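Local coordinates for protein polyphosphate kinase (Porphyromonas gingivalis, PDB 2O8R) that probably catalyses the reversible transfer of the terminal phosphate of ATP to a growing polyphosphate chain, in the manner of the polyphosphate kinase 1 family, at residues 48-53 with 233-238; 524-529 with 608-613; 105-110 with 115-120. The protein carries 3 engineered substitutions. One frame throughout, in Å; residues are numbered along the deposited sequence.

Contact 1. Residues 48-53 with 233-238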
loop_
_atom_site.group_PDB
_atom_site.type_symbol
_atom_site.label_atom_id
_atom_site.label_comp_id
_atom_site.label_asym_id
_atom_site.label_seq_id
_atom_site.Cartn_x
_atom_site.Cartn_y
_atom_site.Cartn_z
ATOM N N ASN A 48 -1.645 -18.518 -10.355
ATOM C CA ASN A 48 -2.643 -18.788 -11.390
ATOM C C ASN A 48 -3.606 -19.883 -10.992
ATOM O O ASN A 48 -4.794 -19.762 -11.226
ATOM C CB ASN A 48 -1.991 -19.194 -12.711
ATOM C CG ASN A 48 -1.131 -18.115 -13.284
ATOM O OD1 ASN A 48 -1.212 -16.948 -12.877
ATOM N ND2 ASN A 48 -0.288 -18.491 -14.231
ATOM N N LEU A 49 -3.081 -20.956 -10.406
ATOM C CA LEU A 49 -3.899 -22.085 -9.995
ATOM C C LEU A 49 -4.747 -21.712 -8.780
ATOM O O LEU A 49 -5.783 -22.316 -8.512
ATOM C CB LEU A 49 -3.020 -23.290 -9.695
ATOM C CG LEU A 49 -3.743 -24.609 -9.441
ATOM C CD1 LEU A 49 -4.663 -24.931 -10.610
ATOM C CD2 LEU A 49 -2.756 -25.738 -9.192
ATOM N N GLU A 50 -4.315 -20.692 -8.055
ATOM C CA GLU A 50 -5.095 -20.205 -6.935
ATOM C C GLU A 50 -6.320 -19.474 -7.466
ATOM O O GLU A 50 -7.428 -19.675 -6.977
ATOM C CB GLU A 50 -4.242 -19.299 -6.052
ATOM C CG GLU A 50 -4.950 -18.755 -4.824
ATOM C CD GLU A 50 -5.289 -19.822 -3.801
ATOM O OE1 GLU A 50 -4.416 -20.652 -3.457
ATOM O OE2 GLU A 50 -6.440 -19.818 -3.328
ATOM N N GLU A 51 -6.104 -18.650 -8.487
ATOM C CA GLU A 51 -7.158 -17.874 -9.135
ATOM C C GLU A 51 -8.175 -18.787 -9.825
ATOM O O GLU A 51 -9.380 -18.626 -9.652
ATOM C CB GLU A 51 -6.531 -16.894 -10.137
ATOM C CG GLU A 51 -7.512 -16.019 -10.907
ATOM C CD GLU A 51 -8.052 -14.852 -10.095
ATOM O OE1 GLU A 51 -7.460 -14.504 -9.050
ATOM O OE2 GLU A 51 -9.074 -14.269 -10.512
ATOM N N PHE A 52 -7.666 -19.750 -10.585
ATOM C CA PHE A 52 -8.460 -20.791 -11.215
ATOM C C PHE A 52 -9.347 -21.486 -10.203
ATOM O O PHE A 52 -10.536 -21.661 -10.437
ATOM C CB PHE A 52 -7.538 -21.817 -11.855
ATOM C CG PHE A 52 -8.238 -22.848 -12.704
ATOM C CD1 PHE A 52 -8.713 -22.523 -13.971
ATOM C CD2 PHE A 52 -8.377 -24.162 -12.253
ATOM C CE1 PHE A 52 -9.322 -23.487 -14.773
ATOM C CE2 PHE A 52 -8.987 -25.130 -13.043
ATOM C CZ PHE A 52 -9.458 -24.792 -14.311
ATOM N N TYR A 53 -8.777 -21.888 -9.075
ATOM C CA TYR A 53 -9.587 -22.534 -8.054
ATOM C C TYR A 53 -10.700 -21.623 -7.520
ATOM O O TYR A 53 -11.859 -22.035 -7.488
ATOM C CB TYR A 53 -8.720 -23.123 -6.936
ATOM C CG TYR A 53 -8.418 -24.591 -7.139
ATOM C CD1 TYR A 53 -7.378 -25.003 -7.968
ATOM C CD2 TYR A 53 -9.189 -25.572 -6.523
ATOM C CE1 TYR A 53 -7.099 -26.353 -8.166
ATOM C CE2 TYR A 53 -8.918 -26.925 -6.719
ATOM C CZ TYR A 53 -7.867 -27.302 -7.538
ATOM O OH TYR A 53 -7.603 -28.631 -7.738
ATOM N N LYS A 233 -3.541 -25.799 3.914
ATOM C CA LYS A 233 -3.951 -24.602 3.195
ATOM C C LYS A 233 -5.360 -24.847 2.668
ATOM O O LYS A 233 -5.665 -25.932 2.168
ATOM C CB LYS A 233 -2.987 -24.357 2.035
ATOM C CG LYS A 233 -3.429 -23.337 0.992
ATOM C CD LYS A 233 -2.422 -23.298 -0.154
ATOM C CE LYS A 233 -2.996 -22.659 -1.402
ATOM N NZ LYS A 233 -3.156 -21.189 -1.260
ATOM N N VAL A 234 -6.226 -23.853 2.790
ATOM C CA VAL A 234 -7.550 -23.948 2.197
ATOM C C VAL A 234 -7.743 -22.781 1.248
ATOM O O VAL A 234 -7.382 -21.662 1.577
ATOM C CB VAL A 234 -8.670 -24.013 3.287
ATOM C CG1 VAL A 234 -8.482 -22.948 4.341
ATOM C CG2 VAL A 234 -10.056 -23.919 2.678
ATOM N N SER A 235 -8.250 -23.048 0.046
ATOM C CA SER A 235 -8.757 -21.974 -0.811
ATOM C C SER A 235 -10.262 -21.984 -0.663
ATOM O O SER A 235 -10.867 -23.058 -0.644
ATOM C CB SER A 235 -8.404 -22.200 -2.281
ATOM O OG SER A 235 -7.051 -22.574 -2.459
ATOM N N ARG A 236 -10.871 -20.809 -0.548
ATOM C CA ARG A 236 -12.337 -20.726 -0.571
ATOM C C ARG A 236 -12.857 -19.575 -1.432
ATOM O O ARG A 236 -12.086 -18.685 -1.806
ATOM C CB ARG A 236 -12.925 -20.681 0.843
ATOM C CG ARG A 236 -12.303 -19.674 1.786
ATOM C CD ARG A 236 -12.966 -19.771 3.142
ATOM N NE ARG A 236 -12.940 -21.138 3.645
ATOM C CZ ARG A 236 -12.442 -21.483 4.825
ATOM N NH1 ARG A 236 -11.952 -20.556 5.624
ATOM N NH2 ARG A 236 -12.448 -22.748 5.216
ATOM N N ASP A 237 -14.156 -19.620 -1.756
ATOM C CA ASP A 237 -14.824 -18.608 -2.603
ATOM C C ASP A 237 -14.780 -17.191 -2.010
ATOM O O ASP A 237 -14.661 -16.211 -2.749
ATOM C CB ASP A 237 -16.271 -19.023 -2.920
ATOM C CG ASP A 237 -17.182 -18.999 -1.688
ATOM O OD1 ASP A 237 -16.734 -19.388 -0.588
ATOM O OD2 ASP A 237 -18.357 -18.592 -1.822
ATOM N N ALA A 238 -14.883 -17.110 -0.679
ATOM C CA ALA A 238 -14.623 -15.895 0.107
ATOM C C ALA A 238 -14.409 -16.278 1.579
ATOM O O ALA A 238 -14.861 -17.329 2.014
ATOM C CB ALA A 238 -15.768 -14.903 -0.030
#

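Contact 2. Residues 524-529 with 608-613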
loop_
_atom_site.group_PDB
_atom_site.type_symbol
_atom_site.label_atom_id
_atom_site.label_comp_id
_atom_site.label_asym_id
_atom_site.label_seq_id
_atom_site.Cartn_x
_atom_site.Cartn_y
_atom_site.Cartn_z
ATOM N N ILE A 524 -12.958 -11.646 -42.301
ATOM C CA ILE A 524 -12.665 -13.067 -42.487
ATOM C C ILE A 524 -13.259 -13.574 -43.790
ATOM O O ILE A 524 -12.603 -14.305 -44.541
ATOM C CB ILE A 524 -13.203 -13.939 -41.336
ATOM C CG1 ILE A 524 -12.480 -13.599 -40.029
ATOM C CG2 ILE A 524 -13.013 -15.412 -41.673
ATOM C CD1 ILE A 524 -13.094 -14.227 -38.788
ATOM N N GLU A 525 -14.505 -13.176 -44.045
ATOM C CA GLU A 525 -15.208 -13.549 -45.256
ATOM C C GLU A 525 -14.448 -13.107 -46.501
ATOM O O GLU A 525 -14.308 -13.875 -47.455
ATOM C CB GLU A 525 -16.612 -12.955 -45.282
ATOM C CG GLU A 525 -17.652 -13.732 -44.509
ATOM C CD GLU A 525 -17.758 -15.187 -44.921
ATOM O OE1 GLU A 525 -17.382 -15.551 -46.059
ATOM O OE2 GLU A 525 -18.244 -15.975 -44.092
ATOM N N ARG A 526 -13.946 -11.875 -46.481
ATOM C CA ARG A 526 -13.201 -11.333 -47.610
ATOM C C ARG A 526 -12.019 -12.209 -48.009
ATOM O O ARG A 526 -11.709 -12.330 -49.200
ATOM C CB ARG A 526 -12.736 -9.915 -47.319
ATOM C CG ARG A 526 -11.894 -9.323 -48.431
ATOM C CD ARG A 526 -11.786 -7.842 -48.300
ATOM N NE ARG A 526 -11.019 -7.477 -47.121
ATOM C CZ ARG A 526 -10.588 -6.251 -46.865
ATOM N NH1 ARG A 526 -10.839 -5.268 -47.720
ATOM N NH2 ARG A 526 -9.899 -6.013 -45.759
ATOM N N GLU A 527 -11.378 -12.828 -47.017
ATOM C CA GLU A 527 -10.272 -13.751 -47.276
ATOM C C GLU A 527 -10.800 -15.014 -47.919
ATOM O O GLU A 527 -10.151 -15.561 -48.810
ATOM C CB GLU A 527 -9.496 -14.109 -46.001
ATOM C CG GLU A 527 -8.914 -12.938 -45.246
ATOM C CD GLU A 527 -7.750 -12.281 -45.962
ATOM O OE1 GLU A 527 -6.883 -13.021 -46.488
ATOM O OE2 GLU A 527 -7.707 -11.021 -45.983
ATOM N N ILE A 528 -11.972 -15.475 -47.473
ATOM C CA ILE A 528 -12.575 -16.674 -48.069
ATOM C C ILE A 528 -12.846 -16.454 -49.552
ATOM O O ILE A 528 -12.459 -17.275 -50.382
ATOM C CB ILE A 528 -13.885 -17.103 -47.376
ATOM C CG1 ILE A 528 -13.633 -17.496 -45.921
ATOM C CG2 ILE A 528 -14.538 -18.260 -48.143
ATOM C CD1 ILE A 528 -14.894 -17.825 -45.178
ATOM N N GLU A 529 -13.486 -15.327 -49.863
ATOM C CA GLU A 529 -13.788 -14.926 -51.236
ATOM C C GLU A 529 -12.544 -14.918 -52.100
ATOM O O GLU A 529 -12.511 -15.542 -53.156
ATOM C CB GLU A 529 -14.405 -13.531 -51.256
ATOM C CG GLU A 529 -15.699 -13.416 -50.475
ATOM C CD GLU A 529 -15.944 -12.005 -49.975
ATOM O OE1 GLU A 529 -15.743 -11.050 -50.756
ATOM O OE2 GLU A 529 -16.340 -11.850 -48.800
ATOM N N LYS A 608 -3.158 -5.933 -50.023
ATOM C CA LYS A 608 -3.534 -4.663 -49.423
ATOM C C LYS A 608 -3.848 -4.952 -47.952
ATOM O O LYS A 608 -5.009 -4.876 -47.534
ATOM C CB LYS A 608 -4.762 -4.075 -50.128
ATOM C CG LYS A 608 -4.688 -4.043 -51.652
ATOM C CD LYS A 608 -6.077 -3.895 -52.267
ATOM C CE LYS A 608 -6.149 -4.464 -53.684
ATOM N NZ LYS A 608 -5.647 -3.523 -54.725
ATOM N N GLU A 609 -2.800 -5.257 -47.182
ATOM C CA GLU A 609 -2.938 -5.780 -45.822
ATOM C C GLU A 609 -3.598 -4.784 -44.871
ATOM O O GLU A 609 -3.384 -3.578 -44.979
ATOM C CB GLU A 609 -1.573 -6.219 -45.274
ATOM C CG GLU A 609 -0.572 -6.646 -46.355
ATOM C CD GLU A 609 0.185 -7.926 -46.014
ATOM O OE1 GLU A 609 1.386 -8.007 -46.343
ATOM O OE2 GLU A 609 -0.422 -8.857 -45.435
ATOM N N GLU A 610 -4.408 -5.295 -43.949
ATOM C CA GLU A 610 -5.042 -4.456 -42.927
ATOM C C GLU A 610 -4.679 -4.975 -41.550
ATOM O O GLU A 610 -4.805 -6.169 -41.270
ATOM C CB GLU A 610 -6.558 -4.408 -43.107
ATOM C CG GLU A 610 -6.968 -3.728 -44.411
ATOM C CD GLU A 610 -8.469 -3.631 -44.611
ATOM O OE1 GLU A 610 -9.235 -3.795 -43.641
ATOM O OE2 GLU A 610 -8.889 -3.379 -45.758
ATOM N N VAL A 611 -4.198 -4.082 -40.698
ATOM C CA VAL A 611 -3.790 -4.482 -39.364
ATOM C C VAL A 611 -4.613 -3.782 -38.296
ATOM O O VAL A 611 -4.767 -2.557 -38.320
ATOM C CB VAL A 611 -2.299 -4.234 -39.134
ATOM C CG1 VAL A 611 -1.898 -4.635 -37.720
ATOM C CG2 VAL A 611 -1.482 -4.996 -40.166
ATOM N N PHE A 612 -5.152 -4.566 -37.365
ATOM C CA PHE A 612 -5.885 -3.993 -36.245
ATOM C C PHE A 612 -5.199 -4.236 -34.915
ATOM O O PHE A 612 -4.584 -5.278 -34.696
ATOM C CB PHE A 612 -7.301 -4.530 -36.192
ATOM C CG PHE A 612 -8.148 -4.114 -37.350
ATOM C CD1 PHE A 612 -8.941 -2.977 -37.269
ATOM C CD2 PHE A 612 -8.159 -4.861 -38.519
ATOM C CE1 PHE A 612 -9.729 -2.591 -38.338
ATOM C CE2 PHE A 612 -8.936 -4.482 -39.587
ATOM C CZ PHE A 612 -9.724 -3.347 -39.495
ATOM N N ILE A 613 -5.319 -3.243 -34.041
ATOM C CA ILE A 613 -4.862 -3.305 -32.661
ATOM C C ILE A 613 -6.115 -3.345 -31.791
ATOM O O ILE A 613 -7.003 -2.492 -31.957
ATOM C CB ILE A 613 -3.997 -2.054 -32.347
ATOM C CG1 ILE A 613 -2.542 -2.331 -32.690
ATOM C CG2 ILE A 613 -4.092 -1.599 -30.894
ATOM C CD1 ILE A 613 -1.694 -1.094 -32.630
#

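Contact 3. Residues 105-110 with 115-120. With SO4 (sulfate ion), chain J; SO4 (sulfate ion), chain H.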
loop_
_atom_site.group_PDB
_atom_site.type_symbol
_atom_site.label_atom_id
_atom_site.label_comp_id
_atom_site.label_asym_id
_atom_site.label_seq_id
_atom_site.Cartn_x
_atom_site.Cartn_y
_atom_site.Cartn_z
ATOM N N GLN A 105 15.673 -29.914 -9.102
ATOM C CA GLN A 105 16.368 -28.967 -9.954
ATOM C C GLN A 105 16.600 -27.624 -9.282
ATOM O O GLN A 105 17.748 -27.206 -9.113
ATOM C CB GLN A 105 15.638 -28.815 -11.285
ATOM C CG GLN A 105 15.744 -30.025 -12.184
ATOM C CD GLN A 105 14.982 -29.867 -13.492
ATOM O OE1 GLN A 105 14.132 -28.983 -13.631
ATOM N NE2 GLN A 105 15.284 -30.731 -14.459
ATOM N N ILE A 106 15.527 -26.963 -8.865
ATOM C CA ILE A 106 15.651 -25.642 -8.253
ATOM C C ILE A 106 16.576 -25.626 -7.027
ATOM O O ILE A 106 17.631 -24.980 -7.069
ATOM C CB ILE A 106 14.295 -25.041 -7.906
ATOM C CG1 ILE A 106 13.385 -25.082 -9.136
ATOM C CG2 ILE A 106 14.462 -23.613 -7.372
ATOM C CD1 ILE A 106 13.683 -24.036 -10.162
ATOM N N LEU A 107 16.203 -26.347 -5.968
ATOM C CA LEU A 107 17.035 -26.403 -4.746
ATOM C C LEU A 107 18.494 -26.787 -5.011
ATOM O O LEU A 107 19.405 -26.114 -4.511
ATOM C CB LEU A 107 16.420 -27.289 -3.647
ATOM C CG LEU A 107 15.105 -26.747 -3.102
ATOM C CD1 LEU A 107 14.587 -27.544 -1.927
ATOM C CD2 LEU A 107 15.323 -25.310 -2.738
ATOM N N PRO A 108 18.724 -27.852 -5.800
ATOM C CA PRO A 108 20.079 -28.176 -6.256
ATOM C C PRO A 108 20.782 -27.061 -7.032
ATOM O O PRO A 108 21.971 -26.846 -6.826
ATOM C CB PRO A 108 19.855 -29.383 -7.172
ATOM C CG PRO A 108 18.647 -29.995 -6.670
ATOM C CD PRO A 108 17.763 -28.858 -6.274
ATOM N N THR A 109 20.070 -26.372 -7.924
ATOM C CA THR A 109 20.695 -25.296 -8.706
ATOM C C THR A 109 21.043 -24.098 -7.822
ATOM O O THR A 109 22.094 -23.488 -7.981
ATOM C CB THR A 109 19.797 -24.821 -9.853
ATOM O OG1 THR A 109 19.190 -25.945 -10.483
ATOM C CG2 THR A 109 20.597 -24.081 -10.877
ATOM N N LEU A 110 20.157 -23.774 -6.881
ATOM C CA LEU A 110 20.434 -22.731 -5.890
ATOM C C LEU A 110 21.742 -23.002 -5.149
ATOM O O LEU A 110 22.542 -22.100 -4.938
ATOM C CB LEU A 110 19.267 -22.589 -4.911
ATOM C CG LEU A 110 18.005 -21.862 -5.430
ATOM C CD1 LEU A 110 16.832 -22.115 -4.500
ATOM C CD2 LEU A 110 18.195 -20.354 -5.627
ATOM N N ILE A 115 23.299 -20.662 -2.728
ATOM C CA ILE A 115 22.053 -20.442 -1.990
ATOM C C ILE A 115 21.594 -21.759 -1.382
ATOM O O ILE A 115 21.402 -22.743 -2.092
ATOM C CB ILE A 115 20.911 -19.914 -2.900
ATOM C CG1 ILE A 115 21.460 -19.025 -4.026
ATOM C CG2 ILE A 115 19.812 -19.219 -2.078
ATOM C CD1 ILE A 115 21.490 -17.549 -3.741
ATOM N N ARG A 116 21.430 -21.789 -0.062
ATOM C CA ARG A 116 20.894 -22.979 0.577
ATOM C C ARG A 116 19.546 -22.662 1.183
ATOM O O ARG A 116 19.435 -21.954 2.190
ATOM C CB ARG A 116 21.867 -23.568 1.595
ATOM C CG ARG A 116 21.657 -25.060 1.828
ATOM C CD ARG A 116 22.974 -25.832 1.754
ATOM N NE ARG A 116 23.428 -26.314 3.052
ATOM C CZ ARG A 116 23.086 -27.488 3.573
ATOM N NH1 ARG A 116 22.281 -28.308 2.909
ATOM N NH2 ARG A 116 23.546 -27.846 4.765
ATOM N N LEU A 117 18.508 -23.143 0.512
ATOM C CA LEU A 117 17.174 -23.021 1.031
ATOM C C LEU A 117 16.979 -24.301 1.783
ATOM O O LEU A 117 16.861 -25.367 1.186
ATOM C CB LEU A 117 16.146 -22.884 -0.093
ATOM C CG LEU A 117 14.682 -22.818 0.382
ATOM C CD1 LEU A 117 14.498 -21.806 1.510
ATOM C CD2 LEU A 117 13.744 -22.497 -0.762
ATOM N N ARG A 118 16.979 -24.205 3.100
ATOM C CA ARG A 118 16.966 -25.406 3.906
ATOM C C ARG A 118 15.603 -26.040 3.927
ATOM O O ARG A 118 14.571 -25.372 4.057
ATOM C CB ARG A 118 17.511 -25.160 5.317
ATOM C CG ARG A 118 19.023 -25.358 5.399
ATOM C CD ARG A 118 19.461 -25.826 6.780
ATOM N NE ARG A 118 19.987 -24.717 7.562
ATOM C CZ ARG A 118 21.280 -24.449 7.688
ATOM N NH1 ARG A 118 22.182 -25.215 7.097
ATOM N NH2 ARG A 118 21.671 -23.416 8.407
ATOM N N THR A 119 15.611 -27.350 3.782
ATOM C CA THR A 119 14.389 -28.105 3.697
ATOM C C THR A 119 14.260 -28.984 4.950
ATOM O O THR A 119 13.189 -29.520 5.243
ATOM C CB THR A 119 14.384 -28.892 2.384
ATOM O OG1 THR A 119 13.086 -28.831 1.786
ATOM C CG2 THR A 119 14.827 -30.323 2.593
ATOM N N HIS A 120 15.366 -29.089 5.694
ATOM C CA HIS A 120 15.405 -29.714 7.020
ATOM C C HIS A 120 15.967 -28.732 8.050
ATOM O O HIS A 120 16.365 -27.612 7.691
ATOM C CB HIS A 120 16.250 -30.984 6.988
ATOM C CG HIS A 120 15.865 -31.935 5.895
ATOM N ND1 HIS A 120 16.755 -32.370 4.936
ATOM C CD2 HIS A 120 14.681 -32.526 5.604
ATOM C CE1 HIS A 120 16.141 -33.196 4.108
ATOM N NE2 HIS A 120 14.881 -33.305 4.489
HETATM S S SO4 J . 18.403 -29.196 3.949
HETATM O O1 SO4 J . 19.853 -29.141 3.790
HETATM O O2 SO4 J . 17.966 -30.581 3.844
HETATM O O3 SO4 J . 18.045 -28.657 5.258
HETATM O O4 SO4 J . 17.763 -28.427 2.887
HETATM S S SO4 H . 23.338 -28.045 8.050
HETATM O O1 SO4 H . 24.556 -27.597 7.373
HETATM O O2 SO4 H . 23.361 -29.498 8.180
HETATM O O3 SO4 H . 23.251 -27.416 9.371
HETATM O O4 SO4 H . 22.170 -27.676 7.258
#

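Contact 1. Residues 48-53 with 233-238
Glu50 reaches out from helix 35-63 and divides its carboxylate between two side chains of strand 225-235, one oxygen for each. The ionic part is the salt bridge to Lys233, with NZ 2.6 Å from Glu50 OE1. The two chains come from opposite directions, and the ammonium stands above the carboxylate plane, 39° out of it. The lysine runs extended to CE and bends only at its last torsion (chi4 72°), which turns NZ onto the oxygen. The neutral part is a hydrogen bond from Ser235 OG to Glu50 OE2 at 3.0 Å, on the syn side of that oxygen but 25° out of the carboxylate plane. Because both oxygens are engaged, rotation of the carboxylate should be restricted. Arg268, on the neighbouring strand 268-272, adds a salt bridge to Glu50 OE1 and a hydrogen bond to Ser235 OG, and forms a cation-pi contact with Tyr53; Asn302 takes a further bond from Lys233 NZ. The carboxylate is thus met by two cations, Lys233 and Arg268, which would be expected to favour its ionised form. This is a buried polar network joining the helical N-terminal domain to an inner strand of the six-stranded sheet of the middle domain.

Contact 2. Residues 524-529 with 608-613
Arg526 carries CG opposite its backbone N (chi1 177°), runs on extended, and bends at chi3 (67°), a course that brings the guanidinium end from helix 516-532 to Glu610 at the start of strand 610-614. Glu610 continues extended beyond CG and crosses the arginine side chain at about a right angle. Contact between the segments rests on this pair. Arg526 NH2 donates to Glu610 OE2 at 2.8 Å, with a fairly straight N-H...O. The same oxygen receives a weak bond from NH1 at 3.3 Å, so OE2 sits at the outer edge of the guanidinium between its two terminal nitrogens. The oxygen lies in the guanidinium plane, but NH2 stands well above the carboxylate plane, and the two flat groups are turned 75° apart. The salt bridge is therefore not the coplanar, two-oxygen pairing of arginine and carboxylate. Nearby, Asn605 touches the side chain of Arg526, while Glu527 on the same helix accepts backbone bonds from Asn605 and Tyr538. Glu610 itself is paired through its backbone with Phe603 of the adjacent antiparallel strand 600-603. One oxygen shared by two donors, at the partly exposed surface of the second C-terminal, phospholipase D-like domain, implies a local electrostatic tie between helix and sheet, one that solvent would be expected to weaken.

Contact 3. Residues 105-110 with 115-120
A tight helix-to-strand turn is closed by Leu110 and Ile115, where helix 83-112 ends and the chain turns within two residues into strand 115-118, an outermost strand of a small three-stranded sheet. Ile115 N donates to Leu110 O at 2.7 Å, five residues back, from above the carbonyl plane (43° out of it). Beside this bond the two side chains meet at their roots, CB to CB 3.7 Å, and Leu110 CD2 lies against Ile115 CG1. One turn earlier, Leu107 sends CD2 to Leu117, 3.7 Å from its CB and close to its CD2. Phe102 of the same helix touches both leucines. Thus Ile115 and Leu117 direct their CB atoms at the helix, whereas Arg116 and Arg118 point theirs away and meet sulfate. Arg116 NH2 makes a weak bond to O1 of the sulfate of chain H, at the edge of its guanidinium, and Arg118 NH1 also approaches this anion. The sulfate of chain J accepts backbone bonds from Thr119 N (2.6 Å, to O4) and His120 N (2.7 Å, to O3), with Arg116 NH1 close by. Alternation along the strand sorts the apolar packing from the two arginines, while the backbone N-H groups of Thr119 and His120 add donors for an anion. The sulfates probably come from the crystallisation liquor, so any role in phosphate binding remains open.

Contact 3 is nested within the long loop that contact 1 closes, and contact 2 follows both along the chain. Contacts 1 and 3 lie 27 Å apart between centres and draw on successive helices, 35-63 and 83-112, which pack together in the N-terminal domain; contact 1 ties the first to the middle-domain sheet, and contact 3 leads the second into strand 115-118. Contact 2 belongs to the second C-terminal domain, on the opposite side of the chain's centre, about 41 Å from contact 1 and 52 Å from contact 3 between centres. None touches another: contact 1 joins the N-terminal and middle domains, whereas contacts 2 and 3 are each local to one domain.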